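Long-range contacts in fructose-2,6-bisphosphatase TIGAR B (Danio rerio, PDB 3E9D), which probably hydrolyses fructose-2,6-bisphosphate and fructose-1,6-bisphosphate, lowering the level of a glycolytic activator and so restraining glycolysis: residues A[50-55]-A[174-179]; A[2-7]-A[223-228]. All blocks are in the same frame, centred on the assembly; numbering follows the deposited sequence.

Contact 1: A[50-55]-A[174-179]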
loop_
_atom_site.group_PDB
_atom_site.type_symbol
_atom_site.label_atom_id
_atom_site.label_comp_id
_atom_site.label_asym_id
_atom_site.label_seq_id
_atom_site.Cartn_x
_atom_site.Cartn_y
_atom_site.Cartn_z
ATOM N N HIS A 50 4.934 5.473 15.529
ATOM C CA HIS A 50 6.300 5.022 15.287
ATOM C C HIS A 50 6.305 3.952 14.198
ATOM O O HIS A 50 5.826 2.828 14.392
ATOM C CB HIS A 50 6.941 4.504 16.577
ATOM C CG HIS A 50 8.362 4.058 16.421
ATOM N ND1 HIS A 50 8.923 3.079 17.216
ATOM C CD2 HIS A 50 9.335 4.447 15.562
ATOM C CE1 HIS A 50 10.180 2.886 16.856
ATOM N NE2 HIS A 50 10.457 3.704 15.855
ATOM N N PHE A 51 6.821 4.318 13.034
ATOM C CA PHE A 51 7.073 3.340 11.990
ATOM C C PHE A 51 8.460 2.759 12.195
ATOM O O PHE A 51 9.447 3.457 12.049
ATOM C CB PHE A 51 6.917 3.981 10.610
ATOM C CG PHE A 51 5.546 4.553 10.366
ATOM C CD1 PHE A 51 4.434 3.709 10.263
ATOM C CD2 PHE A 51 5.358 5.934 10.254
ATOM C CE1 PHE A 51 3.156 4.226 10.032
ATOM C CE2 PHE A 51 4.076 6.477 10.024
ATOM C CZ PHE A 51 2.974 5.622 9.910
ATOM N N THR A 52 8.516 1.482 12.583
ATOM C CA THR A 52 9.782 0.762 12.779
ATOM C C THR A 52 10.425 0.425 11.453
ATOM O O THR A 52 11.626 0.185 11.371
ATOM C CB THR A 52 9.552 -0.557 13.560
ATOM O OG1 THR A 52 8.525 -1.323 12.906
ATOM C CG2 THR A 52 9.108 -0.270 15.011
ATOM N N ASN A 53 9.634 0.398 10.394
ATOM C CA ASN A 53 10.146 0.007 9.092
ATOM C C ASN A 53 9.425 0.790 8.025
ATOM O O ASN A 53 8.226 1.028 8.150
ATOM C CB ASN A 53 9.881 -1.482 8.856
ATOM C CG ASN A 53 10.527 -2.365 9.907
ATOM O OD1 ASN A 53 9.947 -2.618 10.970
ATOM N ND2 ASN A 53 11.742 -2.813 9.629
ATOM N N VAL A 54 10.146 1.192 6.978
ATOM C CA VAL A 54 9.535 1.959 5.895
ATOM C C VAL A 54 9.997 1.424 4.519
ATOM O O VAL A 54 11.203 1.284 4.264
ATOM C CB VAL A 54 9.858 3.464 5.986
ATOM C CG1 VAL A 54 9.236 4.216 4.791
ATOM C CG2 VAL A 54 9.380 4.072 7.301
ATOM N N PHE A 55 9.032 1.171 3.641
ATOM C CA PHE A 55 9.277 0.608 2.313
ATOM C C PHE A 55 8.595 1.493 1.282
ATOM O O PHE A 55 7.423 1.873 1.444
ATOM C CB PHE A 55 8.749 -0.828 2.228
ATOM C CG PHE A 55 9.258 -1.708 3.336
ATOM C CD1 PHE A 55 10.532 -2.241 3.270
ATOM C CD2 PHE A 55 8.489 -1.933 4.478
ATOM C CE1 PHE A 55 11.040 -3.015 4.317
ATOM C CE2 PHE A 55 8.987 -2.714 5.538
ATOM C CZ PHE A 55 10.263 -3.254 5.452
ATOM N N VAL A 174 0.105 -2.383 18.978
ATOM C CA VAL A 174 0.927 -3.089 17.998
ATOM C C VAL A 174 2.170 -2.223 17.744
ATOM O O VAL A 174 2.157 -1.363 16.873
ATOM C CB VAL A 174 0.128 -3.390 16.704
ATOM C CG1 VAL A 174 0.963 -4.192 15.708
ATOM C CG2 VAL A 174 -1.178 -4.139 17.033
ATOM N N PRO A 175 3.234 -2.419 18.544
ATOM C CA PRO A 175 4.422 -1.568 18.421
ATOM C C PRO A 175 5.207 -1.767 17.119
ATOM O O PRO A 175 5.831 -0.818 16.636
ATOM C CB PRO A 175 5.285 -1.968 19.637
ATOM C CG PRO A 175 4.791 -3.326 20.058
ATOM C CD PRO A 175 3.329 -3.355 19.687
ATOM N N VAL A 176 5.174 -2.968 16.542
ATOM C CA VAL A 176 5.873 -3.208 15.279
ATOM C C VAL A 176 4.986 -2.742 14.113
ATOM O O VAL A 176 3.853 -3.191 13.955
ATOM C CB VAL A 176 6.323 -4.692 15.123
ATOM C CG1 VAL A 176 7.051 -4.884 13.798
ATOM C CG2 VAL A 176 7.250 -5.097 16.279
ATOM N N HIS A 177 5.481 -1.804 13.319
ATOM C CA HIS A 177 4.597 -1.075 12.400
ATOM C C HIS A 177 5.362 -0.616 11.176
ATOM O O HIS A 177 6.255 0.245 11.277
ATOM C CB HIS A 177 3.986 0.138 13.109
ATOM C CG HIS A 177 2.778 0.707 12.419
ATOM N ND1 HIS A 177 1.742 1.291 13.112
ATOM C CD2 HIS A 177 2.443 0.786 11.107
ATOM C CE1 HIS A 177 0.813 1.699 12.261
ATOM N NE2 HIS A 177 1.213 1.402 11.036
ATOM N N ALA A 178 5.020 -1.206 10.028
ATOM C CA ALA A 178 5.658 -0.873 8.760
ATOM C C ALA A 178 4.829 0.142 7.982
ATOM O O ALA A 178 3.595 0.092 8.008
ATOM C CB ALA A 178 5.865 -2.133 7.923
ATOM N N LEU A 179 5.515 1.057 7.293
ATOM C CA LEU A 179 4.878 1.981 6.348
ATOM C C LEU A 179 5.242 1.562 4.940
ATOM O O LEU A 179 6.394 1.242 4.669
ATOM C CB LEU A 179 5.353 3.416 6.601
ATOM C CG LEU A 179 4.901 4.525 5.636
ATOM C CD1 LEU A 179 3.372 4.698 5.751
ATOM C CD2 LEU A 179 5.631 5.852 5.989
HETATM O O HOH W 1 4.656 1.558 16.478
HETATM O O HOH W 2 7.497 0.870 18.254
#
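Phe-51 and His-177 meet in a T-shaped pair at the point where strands 53-56 and 177-182, parallel neighbours in the central sheet of the histidine phosphatase fold, begin to run together. The Phe-51 side chain can be followed outward: CB lies 3.9 Å from the carbonyl oxygen of His-177, and CG sits under CB of Leu-179, which lies over one face of the ring, toward its rim, in a CH-pi contact. CD1 touches both this CB and CD2 of His-177, and CE1 reaches NE2 of His-177 at 3.6 Å. The ring thus turns its CD1-CE1 edge to a face of the imidazole, the planes at 86°. His-177 is held from its far end too, since NE2 is hydrogen-bonded to Thr-7 on strand 2-10.

The backbone pairing is regular only further on, where Leu-179 N bonds to Asn-53 O and Phe-55 N to Leu-179 O. At the entry, Thr-52 N and Asn-53 N make only weak bonds to His-177 O. Thr-52 OG1, set between its own backbone N and carbonyl carbon (chi1 53°), accepts from His-177 N at 3.1 Å, nearly straight at 166°. That hydroxyl in turn gives its proton to OD1 of Asn-53, 2.7 Å from Thr-52 OG1.

Contact 2: A[2-7]-A[223-228]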
loop_
_atom_site.group_PDB
_atom_site.type_symbol
_atom_site.label_atom_id
_atom_site.label_comp_id
_atom_site.label_asym_id
_atom_site.label_seq_id
_atom_site.Cartn_x
_atom_site.Cartn_y
_atom_site.Cartn_z
ATOM N N LEU A 2 4.834 -13.368 15.324
ATOM C CA LEU A 2 4.993 -11.922 15.203
ATOM C C LEU A 2 3.719 -11.256 14.695
ATOM O O LEU A 2 3.138 -11.690 13.700
ATOM C CB LEU A 2 6.175 -11.539 14.297
ATOM C CG LEU A 2 6.380 -10.021 14.089
ATOM C CD1 LEU A 2 6.840 -9.323 15.382
ATOM C CD2 LEU A 2 7.367 -9.759 12.955
ATOM N N THR A 3 3.291 -10.212 15.394
ATOM C CA THR A 3 2.170 -9.390 14.965
ATOM C C THR A 3 2.713 -8.019 14.616
ATOM O O THR A 3 3.442 -7.429 15.407
ATOM C CB THR A 3 1.116 -9.237 16.072
ATOM O OG1 THR A 3 0.520 -10.506 16.322
ATOM C CG2 THR A 3 0.004 -8.227 15.657
ATOM N N PHE A 4 2.356 -7.516 13.437
ATOM C CA PHE A 4 2.781 -6.173 13.033
ATOM C C PHE A 4 1.704 -5.481 12.198
ATOM O O PHE A 4 0.897 -6.149 11.532
ATOM C CB PHE A 4 4.139 -6.201 12.299
ATOM C CG PHE A 4 4.099 -6.829 10.925
ATOM C CD1 PHE A 4 3.847 -6.048 9.797
ATOM C CD2 PHE A 4 4.341 -8.198 10.760
ATOM C CE1 PHE A 4 3.797 -6.620 8.519
ATOM C CE2 PHE A 4 4.316 -8.792 9.481
ATOM C CZ PHE A 4 4.042 -7.987 8.353
ATOM N N ALA A 5 1.672 -4.154 12.292
ATOM C CA ALA A 5 0.761 -3.327 11.516
ATOM C C ALA A 5 1.438 -2.922 10.219
ATOM O O ALA A 5 2.668 -2.722 10.173
ATOM C CB ALA A 5 0.376 -2.072 12.309
ATOM N N LEU A 6 0.638 -2.822 9.160
ATOM C CA LEU A 6 1.124 -2.317 7.891
ATOM C C LEU A 6 0.233 -1.159 7.446
ATOM O O LEU A 6 -0.957 -1.368 7.182
ATOM C CB LEU A 6 1.110 -3.418 6.820
ATOM C CG LEU A 6 1.497 -2.934 5.422
ATOM C CD1 LEU A 6 2.978 -2.570 5.384
ATOM C CD2 LEU A 6 1.187 -3.992 4.342
ATOM N N THR A 7 0.811 0.039 7.357
ATOM C CA THR A 7 0.081 1.203 6.844
ATOM C C THR A 7 0.500 1.431 5.415
ATOM O O THR A 7 1.693 1.480 5.116
ATOM C CB THR A 7 0.365 2.463 7.682
ATOM O OG1 THR A 7 -0.127 2.253 9.011
ATOM C CG2 THR A 7 -0.305 3.710 7.072
ATOM N N PHE A 223 -3.633 -2.825 7.543
ATOM C CA PHE A 223 -3.856 -4.230 7.849
ATOM C C PHE A 223 -2.942 -4.604 9.014
ATOM O O PHE A 223 -1.851 -4.046 9.152
ATOM C CB PHE A 223 -3.520 -5.147 6.647
ATOM C CG PHE A 223 -4.475 -5.008 5.486
ATOM C CD1 PHE A 223 -5.501 -5.931 5.306
ATOM C CD2 PHE A 223 -4.343 -3.957 4.571
ATOM C CE1 PHE A 223 -6.409 -5.806 4.237
ATOM C CE2 PHE A 223 -5.234 -3.826 3.489
ATOM C CZ PHE A 223 -6.276 -4.764 3.330
ATOM N N ILE A 224 -3.410 -5.532 9.847
ATOM C CA ILE A 224 -2.591 -6.142 10.873
ATOM C C ILE A 224 -2.314 -7.593 10.465
ATOM O O ILE A 224 -3.260 -8.362 10.168
ATOM C CB ILE A 224 -3.308 -6.141 12.256
ATOM C CG1 ILE A 224 -3.962 -4.775 12.568
ATOM C CG2 ILE A 224 -2.329 -6.585 13.366
ATOM C CD1 ILE A 224 -2.994 -3.577 12.524
ATOM N N PHE A 225 -1.032 -7.963 10.456
ATOM C CA PHE A 225 -0.602 -9.317 10.081
ATOM C C PHE A 225 -0.119 -10.078 11.306
ATOM O O PHE A 225 0.577 -9.529 12.166
ATOM C CB PHE A 225 0.579 -9.247 9.110
ATOM C CG PHE A 225 0.228 -8.722 7.749
ATOM C CD1 PHE A 225 0.029 -9.609 6.689
ATOM C CD2 PHE A 225 0.104 -7.353 7.518
ATOM C CE1 PHE A 225 -0.272 -9.139 5.405
ATOM C CE2 PHE A 225 -0.232 -6.868 6.241
ATOM C CZ PHE A 225 -0.407 -7.762 5.182
ATOM N N THR A 226 -0.483 -11.347 11.383
ATOM C CA THR A 226 0.162 -12.247 12.328
ATOM C C THR A 226 0.847 -13.331 11.515
ATOM O O THR A 226 0.210 -13.987 10.680
ATOM C CB THR A 226 -0.840 -12.852 13.319
ATOM O OG1 THR A 226 -1.370 -11.797 14.135
ATOM C CG2 THR A 226 -0.156 -13.880 14.211
ATOM N N ILE A 227 2.145 -13.495 11.745
ATOM C CA ILE A 227 2.942 -14.434 10.969
ATOM C C ILE A 227 3.556 -15.517 11.865
ATOM O O ILE A 227 3.949 -15.236 13.015
ATOM C CB ILE A 227 4.002 -13.737 10.079
ATOM C CG1 ILE A 227 4.997 -12.932 10.910
ATOM C CG2 ILE A 227 3.325 -12.800 9.013
ATOM C CD1 ILE A 227 6.238 -12.439 10.083
ATOM N N HIS A 228 3.606 -16.733 11.304
ATOM C CA HIS A 228 4.151 -17.948 11.913
ATOM C C HIS A 228 5.257 -18.512 11.024
ATOM O O HIS A 228 5.241 -18.341 9.811
ATOM C CB HIS A 228 3.059 -19.039 12.046
ATOM C CG HIS A 228 2.077 -18.796 13.153
ATOM N ND1 HIS A 228 1.512 -19.822 13.887
ATOM C CD2 HIS A 228 1.538 -17.645 13.639
ATOM C CE1 HIS A 228 0.679 -19.312 14.783
ATOM N NE2 HIS A 228 0.684 -17.994 14.660
#
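The antiparallel pairing of strands 2-10 and 220-230 joins the N-terminal strand of the central sheet to the pair of strands near the C-terminus, and Phe-4 and Phe-225 form a hydrogen-bonded pair in its middle. Phe-4 N donates to Phe-225 O at 3.0 Å and Phe-225 N to Phe-4 O; Leu-2 with Ile-227 and Leu-6 with Phe-223 repeat this pair of hydrogen bonds on either side of it.

The side chains of these three pairs share one face of the sheet. CG of Phe-4 stands between its own backbone N and carbonyl carbon (chi1 70°), and the ring extends over its partner: CB of Phe-225 sits above one face, toward the rim, with Phe-4 CZ 3.8 Å from it. The two rings are nearly parallel, at 10°, but slid so far apart that they barely overlap, and the closer packing is of CB against the ring. Beyond it, CE2 of Phe-225 touches CB and CD2 of Leu-6, while CE2 of Phe-4 meets CG2 and CD1 of Ile-227. Helix 125-146 packs on part of this face, with Phe-140 against Phe-4 and Ile-227. An alanine in place of Phe-4 would probably open a gap beside Phe-225 CB and Ile-227, leaving the Phe-225 ring freer to turn.

On the other face, CD1 of Ile-224 packs on CB of Ala-5 at 3.7 Å, and CG2 of Ile-224 meets CG2 of Thr-3. The hydroxyls of Thr-3 and Thr-226, with 3.2 Å from OG1 to OG1, bond across a non-hydrogen-bonded pair, and either may donate. The contact therefore divides its chemistry: the side chains of the face bearing Phe-4 and Phe-225 are all apolar in this contact, while the partly exposed threonines supply a polar link on the other.

Both contacts are largely buried and lie in one mixed sheet, their centres about 10 Å apart. Strands 177-182 and 2-10 are neighbours, so the two contacts follow each other across the sheet, 53-56, 177-182, 2-10, 220-230, and the backbone bond between Ala-178 and Ala-5 joins them directly. Contact 1 is parallel and reaches the surface at its loop end, where a water lies between His-50 ND1 and Pro-175 O; contact 2 is antiparallel, with its backbone bonds formed along its whole length. Polar side chains take part at the loop end of contact 1, whereas aliphatic and aromatic packing dominates contact 2. Helix 125-146 lies against both, through Phe-55 in the first and Phe-4 in the second.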